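Local coordinates for protein fructosyl amine: oxygen oxidoreductase (Aspergillus fumigatus, PDB 3DJE) that oxidatively deglycates fructosyl amino acids, the Amadori products of glucose and amines, using a bound FAD as its cofactor, at residues Pro371-Gly374 / Asn375-Asp379; Lys384-Gln387 / Lys388-Glu391. All coordinates share one frame; numbering follows the deposited sequence.

Contact 1: Pro371-Gly374 / Asn375-Asp379; sequences PSIG and NLIVD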
ATOM      1  N   PRO A 371      -4.491 -10.915   1.114  1.00  8.28           N
ATOM      2  CA  PRO A 371      -5.081 -12.247   1.378  1.00  8.75           C
ATOM      3  C   PRO A 371      -4.967 -12.752   2.820  1.00  9.54           C
ATOM      4  O   PRO A 371      -5.733 -13.650   3.193  1.00  9.65           O
ATOM      5  CB  PRO A 371      -4.255 -13.167   0.472  1.00  8.86           C
ATOM      6  CG  PRO A 371      -3.719 -12.259  -0.606  1.00  8.72           C
ATOM      7  CD  PRO A 371      -3.400 -10.990   0.121  1.00  8.58           C
ATOM      8  N   SER A 372      -4.038 -12.193   3.602  1.00  9.47           N
ATOM      9  CA  SER A 372      -3.581 -12.834   4.839  1.00 10.66           C
ATOM     10  C   SER A 372      -3.559 -11.954   6.090  1.00 10.53           C
ATOM     11  O   SER A 372      -3.652 -12.465   7.209  1.00 10.69           O
ATOM     12  CB  SER A 372      -2.164 -13.372   4.627  1.00 11.02           C
ATOM     13  OG  SER A 372      -1.304 -12.340   4.149  1.00 12.07           O
ATOM     14  N   ILE A 373      -3.387 -10.646   5.907  1.00 10.19           N
ATOM     15  CA  ILE A 373      -3.128  -9.775   7.052  1.00  9.85           C
ATOM     16  C   ILE A 373      -4.311  -9.769   8.035  1.00  9.84           C
ATOM     17  O   ILE A 373      -4.115  -9.625   9.241  1.00 10.25           O
ATOM     18  CB  ILE A 373      -2.708  -8.330   6.600  1.00  9.55           C
ATOM     19  CG1 ILE A 373      -1.880  -7.623   7.686  1.00 10.87           C
ATOM     20  CG2 ILE A 373      -3.945  -7.505   6.189  1.00 10.97           C
ATOM     21  CD1 ILE A 373      -0.493  -8.233   7.922  1.00 10.50           C
ATOM     22  N   GLY A 374      -5.533  -9.920   7.520  1.00  9.52           N
ATOM     23  CA  GLY A 374      -6.721 -10.023   8.381  1.00 10.73           C
ATOM     24  C   GLY A 374      -6.594 -11.112   9.442  1.00 10.93           C
ATOM     25  O   GLY A 374      -7.079 -10.952  10.568  1.00 10.99           O
ATOM     26  N   ASN A 375      -5.935 -12.217   9.101  1.00 11.57           N
ATOM     27  CA  ASN A 375      -5.762 -13.308  10.069  1.00 12.62           C
ATOM     28  C   ASN A 375      -4.923 -12.856  11.253  1.00 12.83           C
ATOM     29  O   ASN A 375      -5.199 -13.218  12.406  1.00 12.60           O
ATOM     30  CB  ASN A 375      -5.125 -14.531   9.406  1.00 13.97           C
ATOM     31  CG  ASN A 375      -6.150 -15.573   9.001  1.00 17.89           C
ATOM     32  OD1 ASN A 375      -7.249 -15.654   9.569  1.00 22.39           O
ATOM     33  ND2 ASN A 375      -5.798 -16.378   7.999  1.00 23.17           N
ATOM     34  N   LEU A 376      -3.895 -12.062  10.959  1.00 12.46           N
ATOM     35  CA  LEU A 376      -3.002 -11.552  11.994  1.00 12.39           C
ATOM     36  C   LEU A 376      -3.705 -10.490  12.861  1.00 11.55           C
ATOM     37  O   LEU A 376      -3.523 -10.440  14.069  1.00 11.27           O
ATOM     38  CB  LEU A 376      -1.726 -10.986  11.368  1.00 12.36           C
ATOM     39  CG  LEU A 376      -0.644 -10.520  12.338  1.00 14.03           C
ATOM     40  CD1 LEU A 376      -0.143 -11.681  13.248  1.00 16.68           C
ATOM     41  CD2 LEU A 376       0.508  -9.880  11.551  1.00 13.69           C
ATOM     42  N   ILE A 377      -4.539  -9.673  12.231  1.00 10.66           N
ATOM     43  CA  ILE A 377      -5.288  -8.648  12.953  1.00 10.80           C
ATOM     44  C   ILE A 377      -6.353  -9.299  13.862  1.00 11.33           C
ATOM     45  O   ILE A 377      -6.567  -8.881  15.016  1.00 11.50           O
ATOM     46  CB  ILE A 377      -5.919  -7.609  11.975  1.00 10.74           C
ATOM     47  CG1 ILE A 377      -4.805  -6.828  11.234  1.00 10.25           C
ATOM     48  CG2 ILE A 377      -6.886  -6.674  12.730  1.00 11.17           C
ATOM     49  CD1 ILE A 377      -5.267  -6.094   9.974  1.00 11.29           C
ATOM     50  N   VAL A 378      -7.016 -10.334  13.344  1.00 10.82           N
ATOM     51  CA  VAL A 378      -7.958 -11.118  14.179  1.00 11.26           C
ATOM     52  C   VAL A 378      -7.191 -11.820  15.319  1.00 11.51           C
ATOM     53  O   VAL A 378      -7.645 -11.836  16.457  1.00 11.83           O
ATOM     54  CB  VAL A 378      -8.818 -12.085  13.356  1.00 11.78           C
ATOM     55  CG1 VAL A 378      -9.744 -12.916  14.276  1.00 11.83           C
ATOM     56  CG2 VAL A 378      -9.689 -11.296  12.370  1.00 11.88           C
ATOM     57  N   ASP A 379      -6.026 -12.394  15.009  1.00 12.81           N
ATOM     58  CA  ASP A 379      -5.198 -12.992  16.051  1.00 13.67           C
ATOM     59  C   ASP A 379      -4.892 -11.997  17.176  1.00 14.48           C
ATOM     60  O   ASP A 379      -4.912 -12.349  18.353  1.00 14.35           O
ATOM     61  CB  ASP A 379      -3.906 -13.537  15.459  1.00 14.22           C
ATOM     62  CG  ASP A 379      -4.096 -14.864  14.725  1.00 16.43           C
ATOM     63  OD1 ASP A 379      -5.180 -15.505  14.820  1.00 19.25           O
ATOM     64  OD2 ASP A 379      -3.125 -15.279  14.050  1.00 18.66           O
TER
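Ile373 and Leu376 meet on the flank of a helix in its first turn, their side chains running obliquely to each other and touching only at the branch ends, Ile373 CD1 to Leu376 CD2 at 4.1 Å. Each sends its main branch away from its own backbone nitrogen (CG1 of Ile373 at chi1 -156°, CG of Leu376 at -175°), and from there the terminal methyls converge. The other branch of Ile373 faces one residue further on: its CG2 lies 4.3 Å from CD1 of Ile377. One isoleucine thus divides its two arms between the i+3 and i+4 neighbours, the spacing that puts residues on the same flank of a helix. Ile377 also folds its CG1 back over the backbone, 3.5 Å from Ile373 O.

Beneath these side chains the helix is being started. Asn375 N donates to Ser372 O from well above the carbonyl plane, a turn-like geometry, whereas Ile377 N reaches Ile373 O nearly along the C=O axis and Val378 N reaches Gly374 O at 2.8 Å, straight at 165°. Leu376 N adds a weak second bond to Ile373 O. Val378 lays CG2 against Gly374 O at 3.2 Å.

Helix 16-27, which follows the first strand of the Rossmann-type FAD-binding fold, covers one face: Ile373 rests on Trp17, which binds FAD, Ile377 on Thr21 and Val378 on Leu25, while Ser20 OG is hydrogen-bonded to Gly374 N. Asn375 OD1 is hydrogen-bonded to Arg28, which also forms a salt bridge with Asp379.

The chemistry is therefore divided by side: Ile373, Ile377 and Val378 face helix 16-27 while Leu376 turns to Leu73 of helix 64-83, the carbonyls of Ser372, Ile373 and Gly374 are satisfied within the turn, and Asn375 and Asp379 share a single arginine.

Contact 2: Lys384-Gln387 / Lys388-Glu391; sequences KVPQ and KIHE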
ATOM      1  N   LYS A 384      -3.744 -14.297  20.051  1.00 18.61           N
ATOM      2  CA  LYS A 384      -3.102 -15.501  19.486  1.00 18.88           C
ATOM      3  C   LYS A 384      -1.846 -15.221  18.635  1.00 19.08           C
ATOM      4  O   LYS A 384      -1.342 -16.118  17.937  1.00 19.34           O
ATOM      5  CB  LYS A 384      -4.122 -16.290  18.655  1.00 18.85           C
ATOM      6  CG  LYS A 384      -5.247 -16.903  19.462  1.00 20.58           C
ATOM      7  CD  LYS A 384      -6.297 -17.485  18.544  1.00 22.31           C
ATOM      8  CE  LYS A 384      -7.382 -18.203  19.329  1.00 24.92           C
ATOM      9  NZ  LYS A 384      -8.512 -18.523  18.405  1.00 27.09           N
ATOM     10  N   VAL A 385      -1.342 -13.988  18.669  1.00 19.09           N
ATOM     11  CA  VAL A 385      -0.138 -13.655  17.900  1.00 19.32           C
ATOM     12  C   VAL A 385       1.071 -14.317  18.573  1.00 19.83           C
ATOM     13  O   VAL A 385       1.235 -14.182  19.773  1.00 19.93           O
ATOM     14  CB  VAL A 385       0.089 -12.116  17.809  1.00 18.82           C
ATOM     15  CG1 VAL A 385       1.308 -11.803  16.962  1.00 18.69           C
ATOM     16  CG2 VAL A 385      -1.132 -11.428  17.220  1.00 18.83           C
ATOM     17  N   PRO A 386       1.896 -15.059  17.804  1.00 21.10           N
ATOM     18  CA  PRO A 386       3.109 -15.645  18.380  1.00 21.38           C
ATOM     19  C   PRO A 386       4.065 -14.568  18.886  1.00 21.61           C
ATOM     20  O   PRO A 386       4.196 -13.510  18.253  1.00 21.49           O
ATOM     21  CB  PRO A 386       3.745 -16.379  17.193  1.00 21.67           C
ATOM     22  CG  PRO A 386       2.645 -16.586  16.225  1.00 22.44           C
ATOM     23  CD  PRO A 386       1.742 -15.404  16.381  1.00 21.25           C
ATOM     24  N   GLN A 387       4.730 -14.840  20.007  1.00 21.82           N
ATOM     25  CA  GLN A 387       5.620 -13.867  20.641  1.00 22.04           C
ATOM     26  C   GLN A 387       6.631 -13.270  19.659  1.00 21.30           C
ATOM     27  O   GLN A 387       6.840 -12.056  19.637  1.00 20.43           O
ATOM     28  CB  GLN A 387       6.336 -14.484  21.860  1.00 22.73           C
ATOM     29  CG  GLN A 387       7.367 -13.565  22.528  1.00 26.23           C
ATOM     30  CD  GLN A 387       6.755 -12.288  23.096  1.00 31.25           C
ATOM     31  OE1 GLN A 387       6.498 -12.195  24.300  1.00 34.56           O
ATOM     32  NE2 GLN A 387       6.511 -11.301  22.232  1.00 32.03           N
ATOM     33  N   LYS A 388       7.257 -14.128  18.857  1.00 20.86           N
ATOM     34  CA  LYS A 388       8.254 -13.706  17.880  1.00 21.56           C
ATOM     35  C   LYS A 388       7.730 -12.598  16.959  1.00 20.22           C
ATOM     36  O   LYS A 388       8.416 -11.602  16.718  1.00 20.88           O
ATOM     37  CB  LYS A 388       8.718 -14.916  17.056  1.00 21.60           C
ATOM     38  CG  LYS A 388       9.696 -14.595  15.937  1.00 24.05           C
ATOM     39  CD  LYS A 388       9.958 -15.822  15.059  1.00 24.10           C
ATOM     40  CE  LYS A 388      11.148 -15.603  14.120  1.00 27.69           C
ATOM     41  NZ  LYS A 388      12.450 -15.427  14.855  1.00 30.90           N
ATOM     42  N   ILE A 389       6.510 -12.778  16.464  1.00 19.38           N
ATOM     43  CA  ILE A 389       5.905 -11.816  15.537  1.00 18.33           C
ATOM     44  C   ILE A 389       5.440 -10.588  16.317  1.00 17.94           C
ATOM     45  O   ILE A 389       5.711  -9.446  15.924  1.00 17.14           O
ATOM     46  CB  ILE A 389       4.745 -12.459  14.748  1.00 18.21           C
ATOM     47  CG1 ILE A 389       5.281 -13.601  13.875  1.00 19.93           C
ATOM     48  CG2 ILE A 389       3.998 -11.403  13.896  1.00 18.27           C
ATOM     49  CD1 ILE A 389       4.203 -14.416  13.209  1.00 22.41           C
ATOM     50  N   HIS A 390       4.787 -10.838  17.445  1.00 17.83           N
ATOM     51  CA  HIS A 390       4.301  -9.756  18.293  1.00 18.42           C
ATOM     52  C   HIS A 390       5.383  -8.733  18.624  1.00 18.87           C
ATOM     53  O   HIS A 390       5.139  -7.531  18.580  1.00 19.29           O
ATOM     54  CB  HIS A 390       3.700 -10.303  19.581  1.00 18.50           C
ATOM     55  CG  HIS A 390       3.250  -9.232  20.521  1.00 19.63           C
ATOM     56  ND1 HIS A 390       2.203  -8.384  20.231  1.00 19.49           N
ATOM     57  CD2 HIS A 390       3.723  -8.850  21.731  1.00 20.96           C
ATOM     58  CE1 HIS A 390       2.030  -7.544  21.238  1.00 21.16           C
ATOM     59  NE2 HIS A 390       2.947  -7.796  22.155  1.00 20.82           N
ATOM     60  N   GLU A 391       6.580  -9.210  18.952  1.00 19.54           N
ATOM     61  CA  GLU A 391       7.671  -8.320  19.349  1.00 20.83           C
ATOM     62  C   GLU A 391       7.987  -7.256  18.293  1.00 20.14           C
ATOM     63  O   GLU A 391       8.358  -6.117  18.632  1.00 21.08           O
ATOM     64  CB  GLU A 391       8.920  -9.143  19.695  1.00 22.02           C
ATOM     65  CG  GLU A 391       9.920  -8.438  20.603  1.00 27.25           C
ATOM     66  CD  GLU A 391       9.281  -7.771  21.826  1.00 31.88           C
ATOM     67  OE1 GLU A 391       8.387  -8.373  22.479  1.00 34.19           O
ATOM     68  OE2 GLU A 391       9.690  -6.628  22.133  1.00 35.23           O
TER
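The imidazole of His390 receives the amide of Gln387 at its edge: Gln387 NE2 lies in the ring plane, 3.7 Å from His390 CD2, with the amide plane turned 42° from the ring. The same NE2 lies 3.5 Å from OE1 of Glu391, amide and carboxylate being twisted 54° against each other. A bend in the glutamine chain at chi2 (62°) carries the amide forward along the helix, beside His390 and Glu391, three and four residues on. The other carboxylate oxygen, Glu391 OE2, has a salt bridge to Lys394.

Pro386 occupies the N-cap of helix 387-393, where its missing N-H costs nothing because no helical bond calls on it. Its carbonyl takes a nearly linear bond from His390 N at 2.9 Å and a weak one from Ile389 N, and Gln387 O accepts from Glu391 N, which completes the first turn.

The apolar contacts of this turn gather round Ile389, the buried residue among them. The proline ring lies alongside the Ile389 chain, both pointing the same way, with Pro386 CG 4.0 Å from Ile389 CD1. Val385 comes in across His390 at about a right angle: Val385 CG1 sits 3.9 Å from His390 CB and 4.1 Å from Ile389 CG2. Ile389 continues inward onto Ile72 of helix 64-83, and Lys388 runs to the same helix, where its NZ forms a salt bridge with Glu68.

How the contacts relate
Contact 1 comes first along the chain, at the start of helix 373-382, and contact 2 follows where a short loop turns into helix 387-393; their centres are 13 Å apart, on the same side of the chain's centre. The two are joined directly: Asp379 O probably accepts a hydrogen bond from Lys384 N, and Leu376 CD1 packs against both Val385 CG1, at 4.0 Å, and Ile389 CG2. Both also lean on helix 64-83. Contact 1 is buried near the FAD, the side chain of Ile373 about 7 Å from it, and contact 2 lies at the surface; through Leu376, Val385 and Ile389 the apolar packing of the first helix continues into the second.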